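Local coordinates for TIR-like domain-containing protein (PDB 7EBD) that belongs to the prokaryotic STING family and holds the bound ligand C2E at a site contacted by both subunits of its two-chain assembly, at residues Glu16-Leu21 and Gly43-Lys48. Numbering follows the deposited sequence.
With C2E (9,9'-[(2R,3R,3aS,5S,7aR,9R,10R,10aS,12S,14aR)-3,5,10,12-tetrahydroxy-5,12-dioxidooctahydro-2H,7H-difuro[3,2-d:3',2'-j][1,3,7,9,2,8]tetraoxadiphosphacyclododecine-2,9-diyl]bis(2-amino-1,9-dihydro-6H-purin-6-one)), chain E.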
loop_
_atom_site.group_PDB
_atom_site.type_symbol
_atom_site.label_atom_id
_atom_site.label_comp_id
_atom_site.label_asym_id
_atom_site.label_seq_id
_atom_site.Cartn_x
_atom_site.Cartn_y
_atom_site.Cartn_z
ATOM N N GLU A 16 3.314 5.798 -6.518
ATOM C CA GLU A 16 3.804 4.749 -7.408
ATOM C C GLU A 16 2.866 3.549 -7.433
ATOM O O GLU A 16 2.704 2.905 -8.477
ATOM C CB GLU A 16 5.209 4.318 -6.988
ATOM C CG GLU A 16 6.291 5.362 -7.228
ATOM C CD GLU A 16 6.414 5.754 -8.689
ATOM O OE1 GLU A 16 6.467 6.967 -8.982
ATOM O OE2 GLU A 16 6.445 4.850 -9.549
ATOM N N GLY A 17 2.248 3.224 -6.300
ATOM C CA GLY A 17 1.426 2.039 -6.202
ATOM C C GLY A 17 -0.054 2.222 -6.441
ATOM O O GLY A 17 -0.792 1.233 -6.413
ATOM N N PHE A 18 -0.528 3.445 -6.678
ATOM C CA PHE A 18 -1.962 3.645 -6.856
ATOM C C PHE A 18 -2.296 4.833 -7.750
ATOM O O PHE A 18 -2.936 4.664 -8.794
ATOM C CB PHE A 18 -2.644 3.817 -5.497
ATOM C CG PHE A 18 -4.088 4.214 -5.595
ATOM C CD1 PHE A 18 -5.046 3.295 -5.994
ATOM C CD2 PHE A 18 -4.489 5.506 -5.296
ATOM C CE1 PHE A 18 -6.378 3.658 -6.092
ATOM C CE2 PHE A 18 -5.817 5.875 -5.392
ATOM C CZ PHE A 18 -6.764 4.950 -5.790
ATOM N N VAL A 19 -1.872 6.034 -7.350
ATOM C CA VAL A 19 -2.318 7.254 -8.024
ATOM C C VAL A 19 -1.905 7.244 -9.491
ATOM O O VAL A 19 -2.709 7.537 -10.383
ATOM C CB VAL A 19 -1.778 8.498 -7.299
ATOM C CG1 VAL A 19 -2.167 9.762 -8.053
ATOM C CG2 VAL A 19 -2.299 8.544 -5.878
ATOM N N LYS A 20 -0.639 6.921 -9.759
ATOM C CA LYS A 20 -0.146 6.914 -11.134
ATOM C C LYS A 20 -0.904 5.901 -11.984
ATOM O O LYS A 20 -1.338 6.208 -13.102
ATOM C CB LYS A 20 1.356 6.629 -11.140
ATOM C CG LYS A 20 2.008 6.698 -12.509
ATOM C CD LYS A 20 3.524 6.664 -12.390
ATOM C CE LYS A 20 4.003 5.404 -11.686
ATOM N NZ LYS A 20 3.897 4.199 -12.555
ATOM N N LEU A 21 -1.088 4.687 -11.459
ATOM C CA LEU A 21 -1.792 3.649 -12.207
ATOM C C LEU A 21 -3.252 4.022 -12.430
ATOM O O LEU A 21 -3.799 3.792 -13.516
ATOM C CB LEU A 21 -1.689 2.316 -11.467
ATOM C CG LEU A 21 -0.303 1.899 -10.968
ATOM C CD1 LEU A 21 -0.389 0.610 -10.160
ATOM C CD2 LEU A 21 0.670 1.750 -12.128
ATOM N N GLY A 43 -13.101 11.310 -16.528
ATOM C CA GLY A 43 -12.972 10.727 -15.207
ATOM C C GLY A 43 -12.056 11.569 -14.347
ATOM O O GLY A 43 -11.150 12.245 -14.840
ATOM N N LYS A 44 -12.311 11.524 -13.043
ATOM C CA LYS A 44 -11.514 12.267 -12.078
ATOM C C LYS A 44 -11.226 11.376 -10.881
ATOM O O LYS A 44 -12.076 10.578 -10.480
ATOM C CB LYS A 44 -12.234 13.542 -11.615
ATOM C CG LYS A 44 -12.514 14.547 -12.721
ATOM C CD LYS A 44 -11.240 15.226 -13.197
ATOM C CE LYS A 44 -11.530 16.222 -14.309
ATOM N NZ LYS A 44 -10.283 16.810 -14.876
ATOM N N LEU A 45 -10.025 11.513 -10.324
ATOM C CA LEU A 45 -9.630 10.825 -9.102
ATOM C C LEU A 45 -9.434 11.863 -8.007
ATOM O O LEU A 45 -8.619 12.779 -8.155
ATOM C CB LEU A 45 -8.349 10.017 -9.312
ATOM C CG LEU A 45 -7.700 9.448 -8.046
ATOM C CD1 LEU A 45 -8.641 8.481 -7.339
ATOM C CD2 LEU A 45 -6.372 8.775 -8.368
ATOM N N TYR A 46 -10.178 11.718 -6.915
ATOM C CA TYR A 46 -10.138 12.647 -5.795
ATOM C C TYR A 46 -9.511 11.954 -4.594
ATOM O O TYR A 46 -9.997 10.905 -4.150
ATOM C CB TYR A 46 -11.537 13.162 -5.453
ATOM C CG TYR A 46 -12.164 13.987 -6.554
ATOM C CD1 TYR A 46 -11.758 15.296 -6.782
ATOM C CD2 TYR A 46 -13.162 13.459 -7.363
ATOM C CE1 TYR A 46 -12.325 16.056 -7.788
ATOM C CE2 TYR A 46 -13.736 14.213 -8.371
ATOM C CZ TYR A 46 -13.313 15.509 -8.580
ATOM O OH TYR A 46 -13.884 16.264 -9.579
ATOM N N ILE A 47 -8.434 12.540 -4.083
ATOM C CA ILE A 47 -7.741 12.028 -2.909
ATOM C C ILE A 47 -8.324 12.721 -1.685
ATOM O O ILE A 47 -8.263 13.951 -1.571
ATOM C CB ILE A 47 -6.227 12.264 -3.007
ATOM C CG1 ILE A 47 -5.700 11.827 -4.377
ATOM C CG2 ILE A 47 -5.501 11.525 -1.891
ATOM C CD1 ILE A 47 -5.922 10.366 -4.691
ATOM N N LYS A 48 -8.882 11.940 -0.769
ATOM C CA LYS A 48 -9.526 12.466 0.427
ATOM C C LYS A 48 -8.619 12.226 1.625
ATOM O O LYS A 48 -8.292 11.077 1.939
ATOM C CB LYS A 48 -10.892 11.814 0.644
ATOM C CG LYS A 48 -11.561 12.201 1.952
ATOM C CD LYS A 48 -11.949 13.669 1.964
ATOM C CE LYS A 48 -12.626 14.048 3.271
ATOM N NZ LYS A 48 -13.024 15.484 3.289
HETATM P P1 C2E E . 1.613 -0.635 -2.215
HETATM O O2P C2E E . 1.376 -1.684 -3.274
HETATM O O1P C2E E . 2.810 0.140 -2.697
HETATM O "O5'" C2E E . 0.430 0.495 -2.115
HETATM C "C5'" C2E E . 0.724 1.680 -1.443
HETATM C "C4'" C2E E . -0.606 2.397 -1.077
HETATM O "O4'" C2E E . -1.248 2.717 -2.166
HETATM C "C3'" C2E E . -1.547 1.439 -0.314
HETATM O "O3'" C2E E . -1.321 1.544 1.012
HETATM C "C2'" C2E E . -2.938 1.980 -0.689
HETATM O "O2'" C2E E . -3.290 3.154 0.167
HETATM C "C1'" C2E E . -2.816 2.382 -1.929
HETATM N N9 C2E E . -3.252 1.354 -2.833
HETATM C C8 C2E E . -2.422 0.460 -3.392
HETATM N N7 C2E E . -3.223 -0.314 -4.154
HETATM C C5 C2E E . -4.486 0.119 -4.042
HETATM C C6 C2E E . -5.803 -0.358 -4.665
HETATM O O6 C2E E . -5.817 -1.282 -5.404
HETATM N N1 C2E E . -7.025 0.316 -4.353
HETATM C C2 C2E E . -7.023 1.439 -3.455
HETATM N N2 C2E E . -8.261 2.124 -3.137
HETATM N N3 C2E E . -5.769 1.894 -2.861
HETATM C C4 C2E E . -4.504 1.188 -3.195
HETATM P P11 C2E E . -1.940 0.266 1.880
HETATM O O21 C2E E . -3.440 0.096 1.836
HETATM O O11 C2E E . -1.618 0.563 3.325
HETATM O O5A C2E E . -1.045 -1.053 1.457
HETATM C C5A C2E E . 0.247 -0.982 1.997
HETATM C C4A C2E E . 1.063 -2.104 1.484
HETATM O O4A C2E E . 0.571 -3.247 1.879
HETATM C C3A C2E E . 1.026 -2.144 -0.195
HETATM O O3A C2E E . 2.089 -1.241 -0.750
HETATM C C2A C2E E . 1.259 -3.305 -0.498
HETATM O O2A C2E E . 2.738 -3.586 -0.481
HETATM C C1A C2E E . 0.546 -4.158 0.675
HETATM N N91 C2E E . -0.686 -4.444 0.337
HETATM C C81 C2E E . -1.843 -3.822 0.634
HETATM N N71 C2E E . -2.829 -4.520 0.040
HETATM C C51 C2E E . -2.278 -5.546 -0.600
HETATM C C61 C2E E . -2.894 -6.666 -1.437
HETATM O O61 C2E E . -4.064 -6.705 -1.598
HETATM N N11 C2E E . -2.058 -7.663 -2.026
HETATM C C21 C2E E . -0.632 -7.610 -1.829
HETATM N N21 C2E E . 0.219 -8.622 -2.428
HETATM N N31 C2E E . -0.048 -6.539 -1.030
HETATM C C41 C2E E . -0.929 -5.505 -0.417
#
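F18, on the helix, lies between L45, on the strand, and the bound C2E. From the backbone, CB of F18 comes within 3.7 Å of N9 of C2E, and CG lies over C2E C4. With CG anti to the backbone N (chi1 172°), the ring is carried over one guanine base: CD1 of F18 is 3.5 Å from C2E N3, and CE1 of F18 is likewise 3.5 Å from C2E C2. The two planes diverge by about 23°, so the ring lies over the base face with some tilt. CZ, farther out, is 4.2 Å from C2E N2. On the side of the ring plane away from the base, CE2 of F18 meets CD2 of L45 obliquely at 4.2 Å.

In fold terms, helix 6-28 packs on a mixed sheet in which strand 42-47 runs parallel to both its neighbours, 94-99 and 155-157. The short segments 16-21 and 43-47 run at 147° to each other, with their axes 10.6 Å apart at closest approach. That gap is spanned by side chains alone, all of them apolar and buried. CG1 of V19 lies 4.3 Å from the same CD2 of L45, which is thus shared by two helix residues. Two residues further along the strand, I47 CD1 lies 4.2 Å from V19 CG2, and Y14 touches both residues. L45 also touches A22, while F18 also touches I84 and D99, both residues of the ligand pocket. The ligand is hydrogen-bonded to T102, D99 and H85 of this subunit and of the second.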